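Local coordinates for UBA domain-containing protein Mud1 (PDB 1Z96), which recognises polyubiquitin chains through its C-terminal UBA domain and links polyubiquitinated proteins to the 19S proteasome for degradation, at residues Val12-Asp17 and Val34-Leu39; Ser6-Leu11 and Leu19-Ala24. One frame throughout, in Å; residues are numbered along the deposited sequence. Where two conformers were deposited one is given.

In the fold
The 38 modelled residues form the C-terminal UBA domain of the protein, a bundle of helices 4-13, 18-27 and 32-39. Interaction 2 joins the first two helices across the turn between them; interaction 1 joins the loop that follows helix 4-13 to helix 32-39. Along the chain the segments alternate, 6-11, 12-17, 19-24 and 34-39, and the two centres lie about 6 Å apart. L11 belongs to interaction 2 yet also touches A36 and F16, while L39 reaches A24, so the two contacts merge. Residues of both take part in binding ubiquitin, which places the recognition surface directly on the packed bundle.

Interaction 1 (Val12-Asp17 and Val34-Leu39); sequences VSMGFD and VAASFL
F16 offers the face of its ring to L39: CB of L39 lies 3.6 Å from the ring centroid and only 11° off the ring normal, a CH-pi contact. The leucine CD1 reaches the inner part of the same ring, 4.0 Å from CG of F16, while the outer part passes close to the backbone, with CE2 of F16 3.3 Å from O of L39. The two side chains run past each other in opposite directions. In F16, CG stands beside the backbone N and anti to the carbonyl carbon (chi1 -59°), which carries the ring from the turn toward helix 32-39. Nearby, M14 extends an almost straight chain whose CE ends 4.3 Å from CB of A36, a looser apolar touch. G15 has positive phi (105°) and ends helix 4-13 in a Schellman motif, with two bonds back into the last turn; one runs from N of G15 to O of V12, 2.9 Å. L39 also packs on L11 and A24, and A36 on L11. M14-G15-F16 is the MGF loop of the UBA fold; M14 and G15 take part in binding monoubiquitin, A36 in binding diubiquitin, F16 and L39 in both.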
ATOM      1  N   VAL A  12       2.737  -5.267   1.868  1.00 23.90           N
ATOM      2  CA  VAL A  12       2.836  -6.729   1.788  1.00 24.88           C
ATOM      3  C   VAL A  12       3.352  -7.334   3.120  1.00 25.59           C
ATOM      4  O   VAL A  12       2.877  -8.399   3.544  1.00 26.02           O
ATOM      5  CB  VAL A  12       3.706  -7.172   0.601  1.00 24.85           C
ATOM      6  CG1 VAL A  12       3.939  -8.684   0.611  1.00 26.07           C
ATOM      7  CG2 VAL A  12       3.061  -6.760  -0.689  1.00 23.40           C
ATOM      8  N   SER A  13       4.254  -6.630   3.797  1.00 26.44           N
ATOM      9  CA  SER A  13       4.777  -7.087   5.095  0.50 26.72           C
ATOM     10  C   SER A  13       3.708  -7.118   6.182  1.00 27.53           C
ATOM     11  O   SER A  13       3.874  -7.791   7.190  1.00 28.33           O
ATOM     12  CB  SER A  13       5.965  -6.228   5.557  0.50 27.11           C
ATOM     13  OG  SER A  13       5.582  -4.904   5.909  0.50 26.00           O
ATOM     14  N   MET A  14       2.616  -6.380   5.985  1.00 27.22           N
ATOM     15  CA  MET A  14       1.501  -6.388   6.906  1.00 27.32           C
ATOM     16  C   MET A  14       0.542  -7.517   6.626  1.00 28.16           C
ATOM     17  O   MET A  14      -0.446  -7.675   7.342  1.00 30.03           O
ATOM     18  CB  MET A  14       0.703  -5.103   6.778  1.00 26.99           C
ATOM     19  CG  MET A  14       1.480  -3.876   7.043  1.00 25.76           C
ATOM     20  SD  MET A  14       0.465  -2.440   6.791  1.00 26.95           S
ATOM     21  CE  MET A  14       1.709  -1.204   6.898  1.00 26.46           C
ATOM     22  N   GLY A  15       0.777  -8.246   5.544  1.00 27.99           N
ATOM     23  CA  GLY A  15      -0.076  -9.356   5.185  1.00 27.82           C
ATOM     24  C   GLY A  15      -1.000  -9.062   4.027  1.00 27.74           C
ATOM     25  O   GLY A  15      -1.789  -9.921   3.661  1.00 28.32           O
ATOM     26  N   PHE A  16      -0.918  -7.868   3.446  1.00 26.79           N
ATOM     27  CA  PHE A  16      -1.737  -7.546   2.267  1.00 26.26           C
ATOM     28  C   PHE A  16      -1.113  -8.072   0.976  1.00 25.85           C
ATOM     29  O   PHE A  16       0.080  -8.310   0.893  1.00 25.68           O
ATOM     30  CB  PHE A  16      -1.973  -6.034   2.189  1.00 25.94           C
ATOM     31  CG  PHE A  16      -2.657  -5.502   3.402  1.00 25.50           C
ATOM     32  CD1 PHE A  16      -2.039  -4.589   4.222  1.00 25.78           C
ATOM     33  CD2 PHE A  16      -3.924  -5.987   3.755  1.00 25.99           C
ATOM     34  CE1 PHE A  16      -2.690  -4.112   5.366  1.00 26.51           C
ATOM     35  CE2 PHE A  16      -4.556  -5.530   4.896  1.00 25.92           C
ATOM     36  CZ  PHE A  16      -3.930  -4.592   5.700  1.00 26.18           C
ATOM     37  N   ASP A  17      -1.938  -8.264  -0.029  1.00 25.81           N
ATOM     38  CA  ASP A  17      -1.457  -8.796  -1.290  1.00 25.63           C
ATOM     39  C   ASP A  17      -0.908  -7.656  -2.150  1.00 24.78           C
ATOM     40  O   ASP A  17      -1.368  -6.515  -2.062  1.00 23.58           O
ATOM     41  CB  ASP A  17      -2.565  -9.568  -2.007  1.00 27.01           C
ATOM     42  CG  ASP A  17      -3.089 -10.759  -1.177  1.00 29.81           C
ATOM     43  OD1 ASP A  17      -2.291 -11.475  -0.539  1.00 34.44           O
ATOM     44  OD2 ASP A  17      -4.284 -11.052  -1.113  0.80 33.96           O
ATOM     45  N   VAL A  34      -2.127   6.584   4.444  1.00 20.36           N
ATOM     46  CA  VAL A  34      -3.492   6.553   3.928  1.00 19.76           C
ATOM     47  C   VAL A  34      -3.849   5.205   3.312  1.00 19.88           C
ATOM     48  O   VAL A  34      -4.930   4.665   3.553  1.00 20.09           O
ATOM     49  CB  VAL A  34      -3.725   7.717   2.911  1.00 19.99           C
ATOM     50  CG1 VAL A  34      -5.019   7.524   2.151  1.00 20.10           C
ATOM     51  CG2 VAL A  34      -3.764   9.039   3.656  1.00 21.86           C
ATOM     52  N   ALA A  35      -2.948   4.658   2.502  1.00 19.52           N
ATOM     53  CA  ALA A  35      -3.180   3.372   1.848  1.00 19.48           C
ATOM     54  C   ALA A  35      -3.356   2.268   2.868  1.00 19.34           C
ATOM     55  O   ALA A  35      -4.230   1.424   2.727  1.00 19.55           O
ATOM     56  CB  ALA A  35      -2.023   3.038   0.906  1.00 19.61           C
ATOM     57  N   ALA A  36      -2.512   2.253   3.895  1.00 19.99           N
ATOM     58  CA  ALA A  36      -2.637   1.259   4.970  1.00 20.18           C
ATOM     59  C   ALA A  36      -4.030   1.365   5.602  1.00 20.41           C
ATOM     60  O   ALA A  36      -4.712   0.345   5.783  1.00 20.70           O
ATOM     61  CB  ALA A  36      -1.551   1.460   6.012  1.00 19.52           C
ATOM     62  N   SER A  37      -4.430   2.589   5.954  0.70 20.68           N
ATOM     63  CA  SER A  37      -5.734   2.817   6.611  0.70 21.42           C
ATOM     64  C   SER A  37      -6.866   2.224   5.777  0.70 21.31           C
ATOM     65  O   SER A  37      -7.774   1.568   6.296  0.70 21.14           O
ATOM     66  CB  SER A  37      -5.965   4.302   6.876  0.70 22.21           C
ATOM     67  OG  SER A  37      -4.985   4.798   7.772  0.70 25.78           O
ATOM     68  N   PHE A  38      -6.786   2.419   4.452  0.50 21.19           N
ATOM     69  CA  PHE A  38      -7.740   1.806   3.491  0.50 21.76           C
ATOM     70  C   PHE A  38      -7.844   0.296   3.648  0.50 22.24           C
ATOM     71  O   PHE A  38      -8.948  -0.262   3.691  0.50 21.79           O
ATOM     72  CB  PHE A  38      -7.334   2.045   2.017  0.50 21.78           C
ATOM     73  CG  PHE A  38      -7.656   3.412   1.464  0.50 21.32           C
ATOM     74  CD1 PHE A  38      -6.736   4.062   0.646  0.50 22.05           C
ATOM     75  CD2 PHE A  38      -8.880   4.018   1.678  0.50 21.10           C
ATOM     76  CE1 PHE A  38      -7.014   5.298   0.096  0.50 21.71           C
ATOM     77  CE2 PHE A  38      -9.152   5.265   1.140  0.50 21.67           C
ATOM     78  CZ  PHE A  38      -8.226   5.901   0.357  0.50 21.44           C
ATOM     79  N   LEU A  39      -6.690  -0.367   3.714  1.00 22.34           N
ATOM     80  CA  LEU A  39      -6.618  -1.819   3.715  1.00 23.73           C
ATOM     81  C   LEU A  39      -6.969  -2.507   5.039  1.00 24.63           C
ATOM     82  O   LEU A  39      -7.344  -3.690   5.040  1.00 24.60           O
ATOM     83  CB  LEU A  39      -5.251  -2.277   3.214  1.00 23.89           C
ATOM     84  CG  LEU A  39      -4.950  -1.889   1.768  1.00 25.10           C
ATOM     85  CD1 LEU A  39      -3.488  -2.106   1.476  1.00 26.32           C
ATOM     86  CD2 LEU A  39      -5.792  -2.702   0.790  1.00 27.64           C
TER

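Interaction 2 (Ser6-Leu11 and Leu19-Ala24)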
ATOM      1  N   SER A   6       8.960   0.271  -2.397  1.00 23.96           N
ATOM      2  CA  SER A   6       9.209   0.117  -0.980  0.50 24.41           C
ATOM      3  C   SER A   6       7.916   0.230  -0.180  1.00 23.69           C
ATOM      4  O   SER A   6       7.713  -0.519   0.779  1.00 23.39           O
ATOM      5  CB  SER A   6      10.256   1.123  -0.503  0.50 25.00           C
ATOM      6  OG  SER A   6      11.511   0.787  -1.069  0.50 27.03           O
ATOM      7  N   LYS A   7       7.034   1.138  -0.580  1.00 23.23           N
ATOM      8  CA  LYS A   7       5.734   1.243   0.093  1.00 23.54           C
ATOM      9  C   LYS A   7       4.868   0.012  -0.155  1.00 22.07           C
ATOM     10  O   LYS A   7       4.188  -0.456   0.746  1.00 21.49           O
ATOM     11  CB  LYS A   7       5.011   2.509  -0.348  1.00 24.08           C
ATOM     12  CG  LYS A   7       5.730   3.767   0.103  1.00 25.50           C
ATOM     13  CD  LYS A   7       5.187   4.972  -0.610  1.00 26.18           C
ATOM     14  CE  LYS A   7       5.935   6.210  -0.271  1.00 28.06           C
ATOM     15  NZ  LYS A   7       5.365   7.385  -1.019  1.00 30.38           N
ATOM     16  N   ILE A   8       4.858  -0.502  -1.382  1.00 21.63           N
ATOM     17  CA  ILE A   8       4.103  -1.743  -1.628  1.00 21.82           C
ATOM     18  C   ILE A   8       4.611  -2.858  -0.721  1.00 21.80           C
ATOM     19  O   ILE A   8       3.831  -3.583  -0.101  1.00 22.18           O
ATOM     20  CB  ILE A   8       4.164  -2.176  -3.112  1.00 21.44           C
ATOM     21  CG1 ILE A   8       3.427  -1.160  -3.987  1.00 20.92           C
ATOM     22  CG2 ILE A   8       3.509  -3.527  -3.274  1.00 21.12           C
ATOM     23  CD1 ILE A   8       3.727  -1.302  -5.483  1.00 22.08           C
ATOM     24  N   ALA A   9       5.935  -2.996  -0.652  1.00 22.78           N
ATOM     25  CA  ALA A   9       6.559  -3.982   0.211  1.00 23.13           C
ATOM     26  C   ALA A   9       6.164  -3.821   1.688  1.00 23.92           C
ATOM     27  O   ALA A   9       5.921  -4.819   2.372  1.00 24.23           O
ATOM     28  CB  ALA A   9       8.074  -3.917   0.050  1.00 24.05           C
ATOM     29  N   GLN A  10       6.085  -2.577   2.171  1.00 24.45           N
ATOM     30  CA  GLN A  10       5.621  -2.327   3.533  1.00 24.45           C
ATOM     31  C   GLN A  10       4.232  -2.901   3.737  1.00 24.06           C
ATOM     32  O   GLN A  10       3.955  -3.577   4.739  1.00 23.61           O
ATOM     33  CB  GLN A  10       5.597  -0.826   3.861  1.00 25.85           C
ATOM     34  CG  GLN A  10       6.935  -0.209   4.149  1.00 29.71           C
ATOM     35  CD  GLN A  10       7.348  -0.353   5.634  1.00 34.25           C
ATOM     36  OE1 GLN A  10       6.922  -1.290   6.330  1.00 36.84           O
ATOM     37  NE2 GLN A  10       8.192   0.559   6.094  1.00 37.33           N
ATOM     38  N   LEU A  11       3.348  -2.657   2.777  1.00 22.99           N
ATOM     39  CA  LEU A  11       1.994  -3.168   2.876  1.00 23.25           C
ATOM     40  C   LEU A  11       1.952  -4.690   2.768  1.00 23.02           C
ATOM     41  O   LEU A  11       1.224  -5.332   3.497  1.00 22.46           O
ATOM     42  CB  LEU A  11       1.090  -2.517   1.819  1.00 22.72           C
ATOM     43  CG  LEU A  11       0.852  -1.020   2.019  1.00 22.43           C
ATOM     44  CD1 LEU A  11       0.147  -0.437   0.835  1.00 23.46           C
ATOM     45  CD2 LEU A  11       0.031  -0.743   3.293  1.00 23.47           C
ATOM     46  N   LEU A  19      -1.112  -6.646  -5.374  1.00 23.45           N
ATOM     47  CA  LEU A  19      -1.963  -5.838  -6.228  1.00 24.07           C
ATOM     48  C   LEU A  19      -2.920  -4.940  -5.445  1.00 23.82           C
ATOM     49  O   LEU A  19      -3.058  -3.767  -5.774  1.00 24.05           O
ATOM     50  CB  LEU A  19      -2.739  -6.714  -7.208  1.00 24.82           C
ATOM     51  CG  LEU A  19      -3.496  -5.963  -8.307  1.00 25.05           C
ATOM     52  CD1 LEU A  19      -2.618  -5.026  -9.132  1.00 25.91           C
ATOM     53  CD2 LEU A  19      -4.165  -6.988  -9.177  1.00 26.42           C
ATOM     54  N   GLU A  20      -3.587  -5.479  -4.430  1.00 24.30           N
ATOM     55  CA  GLU A  20      -4.439  -4.648  -3.585  1.00 24.64           C
ATOM     56  C   GLU A  20      -3.617  -3.517  -2.931  1.00 23.45           C
ATOM     57  O   GLU A  20      -4.087  -2.384  -2.820  1.00 22.39           O
ATOM     58  CB  GLU A  20      -5.202  -5.482  -2.547  1.00 26.18           C
ATOM     59  CG  GLU A  20      -4.409  -5.999  -1.355  1.00 27.46           C
ATOM     60  CD  GLU A  20      -5.260  -6.805  -0.389  1.00 28.70           C
ATOM     61  OE1 GLU A  20      -6.505  -6.639  -0.412  1.00 33.73           O
ATOM     62  OE2 GLU A  20      -4.687  -7.589   0.395  1.00 28.89           O
ATOM     63  N   ALA A  21      -2.380  -3.826  -2.542  1.00 22.70           N
ATOM     64  CA  ALA A  21      -1.458  -2.806  -1.999  1.00 22.05           C
ATOM     65  C   ALA A  21      -1.149  -1.698  -3.004  1.00 21.57           C
ATOM     66  O   ALA A  21      -1.243  -0.512  -2.699  1.00 20.66           O
ATOM     67  CB  ALA A  21      -0.181  -3.463  -1.524  1.00 21.75           C
ATOM     68  N   ALA A  22      -0.765  -2.095  -4.211  1.00 21.22           N
ATOM     69  CA  ALA A  22      -0.458  -1.144  -5.264  1.00 21.62           C
ATOM     70  C   ALA A  22      -1.639  -0.260  -5.579  1.00 21.47           C
ATOM     71  O   ALA A  22      -1.496   0.965  -5.789  1.00 21.03           O
ATOM     72  CB  ALA A  22      -0.017  -1.885  -6.533  1.00 21.65           C
ATOM     73  N   GLN A  23      -2.812  -0.877  -5.621  1.00 21.97           N
ATOM     74  CA  GLN A  23      -4.035  -0.149  -5.963  1.00 22.67           C
ATOM     75  C   GLN A  23      -4.420   0.858  -4.887  1.00 22.90           C
ATOM     76  O   GLN A  23      -4.817   1.994  -5.203  1.00 23.04           O
ATOM     77  CB  GLN A  23      -5.170  -1.128  -6.277  1.00 23.62           C
ATOM     78  CG  GLN A  23      -4.942  -1.865  -7.595  1.00 24.63           C
ATOM     79  CD  GLN A  23      -5.973  -2.949  -7.914  1.00 26.28           C
ATOM     80  OE1 GLN A  23      -6.703  -3.425  -7.047  1.00 29.79           O
ATOM     81  NE2 GLN A  23      -5.977  -3.381  -9.169  1.00 30.23           N
ATOM     82  N   ALA A  24      -4.247   0.467  -3.628  1.00 22.29           N
ATOM     83  CA  ALA A  24      -4.454   1.387  -2.495  1.00 22.11           C
ATOM     84  C   ALA A  24      -3.472   2.558  -2.536  1.00 21.29           C
ATOM     85  O   ALA A  24      -3.846   3.701  -2.360  1.00 20.11           O
ATOM     86  CB  ALA A  24      -4.356   0.642  -1.186  1.00 21.94           C
TER
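The methyl of A21 sits between I8 and L11, one turn apart on helix 4-13, and A22 packs against I8, forming the first helix-helix joint of the three-helix UBA bundle. The short axes run at 126° to each other and come within 8.9 Å. Backbones meet most closely at I8 and A21, whose CA atoms are 5.7 Å apart, an approach consistent with the small alanine side chains that helix 18-27 presents here. CB of A21 is the main bump. It fits into the hollow between the two larger side chains, 3.7 Å from CB of L11 and 4.1 Å from CG2 of I8. L11 closes one side of this hollow along its length: besides CB, its CD1 lies 3.9 Å from CB of A21. The branches of I8 divide the work. With CG1 beside the backbone N (chi1 -67°) and CG2 anti to it, CG2 faces A21 while the CG1 arm extends over A22. The extended second torsion (165°) brings CD1 to 3.9 Å from CB of A22, and CG1 passes close to CA of the same residue.

The interface is apolar, and its burial is uneven. L11 and A21 are buried, whereas I8 and A22 remain partly exposed. Beyond the two segments, L25 of helix 18-27 meets K7, I8 and L11, and L32 and A36 of helix 32-39 pack on L11, so this leucine of helix 4-13 touches both other helices. L11 and A24 also belong to the monoubiquitin-binding site. On the same helix as L11, NZ of K7 hydrogen-bonds to O of G30. The methyl CD1 of L11 also meets the backbone, lying 3.8 Å from O of A21.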